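Local coordinates for probable zinc protease (Pseudomonas aeruginosa, PDB 4NNZ), which probably acts as a zinc-dependent metallopeptidase of the M16 (insulinase) family, forming one subunit of the heterodimeric PA0371-PA0372 protease, at residues Thr173-Asp176 with Leu177-Trp180; Glu105-Ala108 with Asp109-Ala112. All coordinates share one frame; numbering follows the deposited sequence.

Contact 1: Thr173-Asp176 with Leu177-Trp180; sequences TIDD and LRHW
The guanidinium of Arg178 has the methyl end of Ile174 over one face and the carboxylate of Asp175 at its edge. All three lie on the first turns of helix 174-184, for which Thr173 is the N-cap. Ile174 CD1 stands 2.9 Å above the guanidinium plane, shifted toward the rim, and is modelled 3.1 Å from Arg178 NH2, closer than van der Waals contact, so the spacing is doubtful. The isoleucine reaches this far because its CG1 branch runs anti to the backbone N (chi1 -168°) and continues extended to CD1, while Arg178 stretches back along the helix surface from CG to NE. At the edge, Arg178 NH1 forms a salt bridge with Asp175 OD1 at 3.3 Å. The hydrogen bond lies in the guanidinium plane but meets OD1 from 59° above the carboxylate plane, the two planes being 57° apart, so this is a single, skewed contact at an exposed site.

On another side of the helix, Leu177 and Trp180 lean on helix 49-56, and the indole of Trp180 meets that of Trp184 edge-to-face. Asp176 OD2 is modelled in a salt bridge with Arg223 of the second subunit, a link less sure because OD2 is too close to another atom. The backbone bonds begin with Leu177 N to Thr173 O (3.3 Å), and the cap itself is weak: Asp176 N to Thr173 OG1, 3.5 Å.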
loop_
_atom_site.group_PDB
_atom_site.type_symbol
_atom_site.label_atom_id
_atom_site.label_comp_id
_atom_site.label_asym_id
_atom_site.label_seq_id
_atom_site.Cartn_x
_atom_site.Cartn_y
_atom_site.Cartn_z
ATOM N N THR A 173 -13.896 5.699 12.594
ATOM C CA THR A 173 -15.182 5.961 13.178
ATOM C C THR A 173 -15.924 4.717 13.507
ATOM O O THR A 173 -15.550 3.660 13.143
ATOM C CB THR A 173 -16.080 6.873 12.352
ATOM O OG1 THR A 173 -16.649 6.140 11.295
ATOM C CG2 THR A 173 -15.324 7.978 11.798
ATOM N N ILE A 174 -16.981 4.881 14.259
ATOM C CA ILE A 174 -17.772 3.786 14.740
ATOM C C ILE A 174 -18.414 3.029 13.618
ATOM O O ILE A 174 -18.512 1.834 13.645
ATOM C CB ILE A 174 -18.846 4.294 15.693
ATOM C CG1 ILE A 174 -19.467 3.140 16.420
ATOM C CG2 ILE A 174 -19.931 5.030 14.964
ATOM C CD1 ILE A 174 -20.551 3.580 17.344
ATOM N N ASP A 175 -18.887 3.778 12.649
ATOM C CA ASP A 175 -19.513 3.207 11.498
ATOM C C ASP A 175 -18.564 2.381 10.704
ATOM O O ASP A 175 -18.920 1.360 10.203
ATOM C CB ASP A 175 -20.183 4.282 10.702
ATOM C CG ASP A 175 -21.513 4.637 11.280
ATOM O OD1 ASP A 175 -22.346 3.730 11.422
ATOM O OD2 ASP A 175 -21.730 5.801 11.647
ATOM N N ASP A 176 -17.327 2.816 10.631
ATOM C CA ASP A 176 -16.325 2.081 9.921
ATOM C C ASP A 176 -16.101 0.735 10.560
ATOM O O ASP A 176 -15.918 -0.239 9.884
ATOM C CB ASP A 176 -15.035 2.875 9.854
ATOM C CG ASP A 176 -15.163 4.121 9.032
ATOM O OD1 ASP A 176 -16.035 4.179 8.174
ATOM O OD2 ASP A 176 -14.391 5.053 9.234
ATOM N N LEU A 177 -16.088 0.707 11.874
ATOM C CA LEU A 177 -15.983 -0.501 12.636
ATOM C C LEU A 177 -17.158 -1.431 12.510
ATOM O O LEU A 177 -16.989 -2.598 12.439
ATOM C CB LEU A 177 -15.758 -0.164 14.095
ATOM C CG LEU A 177 -14.360 -0.005 14.656
ATOM C CD1 LEU A 177 -14.343 -0.538 16.046
ATOM C CD2 LEU A 177 -13.357 -0.767 13.850
ATOM N N ARG A 178 -18.359 -0.902 12.510
ATOM C CA ARG A 178 -19.540 -1.717 12.381
ATOM C C ARG A 178 -19.572 -2.399 11.067
ATOM O O ARG A 178 -20.006 -3.507 10.948
ATOM C CB ARG A 178 -20.780 -0.849 12.457
ATOM C CG ARG A 178 -21.100 -0.319 13.823
ATOM C CD ARG A 178 -22.444 0.350 13.844
ATOM N NE ARG A 178 -22.805 0.790 15.172
ATOM C CZ ARG A 178 -22.991 2.057 15.495
ATOM N NH1 ARG A 178 -22.841 2.994 14.585
ATOM N NH2 ARG A 178 -23.330 2.393 16.720
ATOM N N HIS A 179 -19.207 -1.657 10.055
ATOM C CA HIS A 179 -19.256 -2.126 8.714
ATOM C C HIS A 179 -18.287 -3.230 8.476
ATOM O O HIS A 179 -18.545 -4.156 7.762
ATOM C CB HIS A 179 -18.992 -0.980 7.786
ATOM C CG HIS A 179 -19.103 -1.344 6.354
ATOM N ND1 HIS A 179 -20.311 -1.514 5.728
ATOM C CD2 HIS A 179 -18.157 -1.598 5.428
ATOM C CE1 HIS A 179 -20.106 -1.847 4.473
ATOM N NE2 HIS A 179 -18.806 -1.903 4.266
ATOM N N TRP A 180 -17.131 -3.075 9.071
ATOM C CA TRP A 180 -16.105 -4.063 9.024
ATOM C C TRP A 180 -16.576 -5.298 9.719
ATOM O O TRP A 180 -16.295 -6.383 9.294
ATOM C CB TRP A 180 -14.841 -3.505 9.634
ATOM C CG TRP A 180 -13.598 -4.190 9.277
ATOM C CD1 TRP A 180 -12.875 -4.949 10.077
ATOM C CD2 TRP A 180 -12.895 -4.141 8.039
ATOM N NE1 TRP A 180 -11.790 -5.410 9.451
ATOM C CE2 TRP A 180 -11.767 -4.918 8.190
ATOM C CE3 TRP A 180 -13.113 -3.517 6.824
ATOM C CZ2 TRP A 180 -10.870 -5.102 7.190
ATOM C CZ3 TRP A 180 -12.239 -3.705 5.851
ATOM C CH2 TRP A 180 -11.119 -4.484 6.029
#

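Contact 2: Glu105-Ala108 with Asp109-Ala112; sequences EMEA and DRMA
Glu107 and Arg110 meet because both side chains fold back: the glutamate is nearly eclipsed about its second torsion (chi2 9°), and the arginine bends at its third (chi3 -77°). The bend at chi3 leaves both NE and NH2 on the side facing Glu107. The first torsions of both residues also lie away from staggered values, so the pair is modelled with some strain.

The salt bridge is two-pronged and three residues apart on helix 100-112. Arg110 NE donates to Glu107 OE1 and Arg110 NH2 to Glu107 OE2, each modelled at 2.4 Å. Such separations are shorter than hydrogen bonds normally are, so the lengths and the detail of the pairing are doubtful, though the two charged groups are adjacent. OE2 sits at the edge of the guanidinium, near its plane, although the planes of the two groups are turned 35° from each other. Arg110 CD also lies 3.4 Å from Glu107 OE1.

Backbone bonds give the turn its frame: Met111 N to Glu107 O at 3.2 Å and Ala112 N to Ala108 O at 2.9 Å, whereas Asp109 N to Glu105 O is weak. Ala108 and Met111 rest on Phe211 of helix 200-211, while Glu107 and Arg110 both touch Tyr91 of strand 89-96. Glu107 is buried between the helix and the sheet; if its pairing with both donors of Arg110 is real, it would probably offset part of the cost of burying the carboxylate and restrain the rotation of both groups.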
loop_
_atom_site.group_PDB
_atom_site.type_symbol
_atom_site.label_atom_id
_atom_site.label_comp_id
_atom_site.label_asym_id
_atom_site.label_seq_id
_atom_site.Cartn_x
_atom_site.Cartn_y
_atom_site.Cartn_z
ATOM N N GLU A 105 -21.060 -20.609 23.638
ATOM C CA GLU A 105 -22.220 -19.766 23.575
ATOM C C GLU A 105 -21.827 -18.327 23.473
ATOM O O GLU A 105 -22.540 -17.544 22.890
ATOM C CB GLU A 105 -23.119 -19.988 24.789
ATOM C CG GLU A 105 -24.131 -18.888 25.058
ATOM C CD GLU A 105 -25.069 -19.211 26.195
ATOM O OE1 GLU A 105 -24.703 -18.993 27.362
ATOM O OE2 GLU A 105 -26.186 -19.684 25.931
ATOM N N MET A 106 -20.704 -17.969 24.057
ATOM C CA MET A 106 -20.328 -16.589 24.108
ATOM C C MET A 106 -19.402 -16.212 22.979
ATOM O O MET A 106 -19.181 -15.060 22.739
ATOM C CB MET A 106 -19.776 -16.242 25.464
ATOM C CG MET A 106 -18.299 -16.422 25.606
ATOM S SD MET A 106 -17.770 -16.177 27.302
ATOM C CE MET A 106 -16.148 -15.514 26.959
ATOM N N GLU A 107 -18.894 -17.196 22.269
ATOM C CA GLU A 107 -18.130 -16.954 21.076
ATOM C C GLU A 107 -19.100 -16.744 19.945
ATOM O O GLU A 107 -18.875 -15.972 19.054
ATOM C CB GLU A 107 -17.252 -18.152 20.781
ATOM C CG GLU A 107 -15.779 -17.881 20.519
ATOM C CD GLU A 107 -15.331 -16.473 20.801
ATOM O OE1 GLU A 107 -15.597 -15.602 19.981
ATOM O OE2 GLU A 107 -14.713 -16.228 21.834
ATOM N N ALA A 108 -20.197 -17.469 20.017
ATOM C CA ALA A 108 -21.323 -17.341 19.136
ATOM C C ALA A 108 -21.963 -16.011 19.294
ATOM O O ALA A 108 -22.497 -15.490 18.367
ATOM C CB ALA A 108 -22.317 -18.437 19.390
ATOM N N ASP A 109 -21.986 -15.502 20.503
ATOM C CA ASP A 109 -22.572 -14.216 20.745
ATOM C C ASP A 109 -21.825 -13.151 20.008
ATOM O O ASP A 109 -22.386 -12.251 19.452
ATOM C CB ASP A 109 -22.500 -13.906 22.209
ATOM C CG ASP A 109 -23.567 -12.979 22.640
ATOM O OD1 ASP A 109 -24.722 -13.306 22.392
ATOM O OD2 ASP A 109 -23.261 -11.936 23.227
ATOM N N ARG A 110 -20.524 -13.283 20.016
ATOM C CA ARG A 110 -19.670 -12.361 19.363
ATOM C C ARG A 110 -19.984 -12.357 17.896
ATOM O O ARG A 110 -20.060 -11.335 17.293
ATOM C CB ARG A 110 -18.259 -12.874 19.547
ATOM C CG ARG A 110 -17.224 -11.828 19.847
ATOM C CD ARG A 110 -15.844 -12.289 19.434
ATOM N NE ARG A 110 -15.314 -13.236 20.391
ATOM C CZ ARG A 110 -15.181 -12.982 21.675
ATOM N NH1 ARG A 110 -15.531 -11.810 22.145
ATOM N NH2 ARG A 110 -14.703 -13.902 22.483
ATOM N N MET A 111 -20.109 -13.522 17.317
ATOM C CA MET A 111 -20.369 -13.635 15.913
ATOM C C MET A 111 -21.707 -13.079 15.545
ATOM O O MET A 111 -21.878 -12.490 14.517
ATOM C CB MET A 111 -20.284 -15.082 15.506
ATOM C CG MET A 111 -20.035 -15.296 14.048
ATOM S SD MET A 111 -19.653 -16.983 13.756
ATOM C CE MET A 111 -21.256 -17.667 13.838
ATOM N N ALA A 112 -22.662 -13.317 16.405
ATOM C CA ALA A 112 -24.021 -12.928 16.165
ATOM C C ALA A 112 -24.299 -11.442 16.107
ATOM O O ALA A 112 -25.107 -11.008 15.313
ATOM C CB ALA A 112 -24.927 -13.595 17.168
#

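Contact 1 starts helix 174-184 and contact 2 ends helix 100-112; their centres lie 19 Å apart and their nearest atoms about 10 Å, without touching. Tyr181, the residue directly after Trp180 of contact 1, connects them: its hydroxyl is hydrogen-bonded to the backbone O of Arg110 in contact 2. Both also adjoin the region of helix 49-56, contact 1 through Leu177 and Trp180 against the helix, contact 2 through Arg110 against Met57 just beyond it. That helix carries the HXXEH sequence, the inverted zinc-binding motif of M16 peptidases, so both contacts adjoin the segment that probably supplies metal ligands.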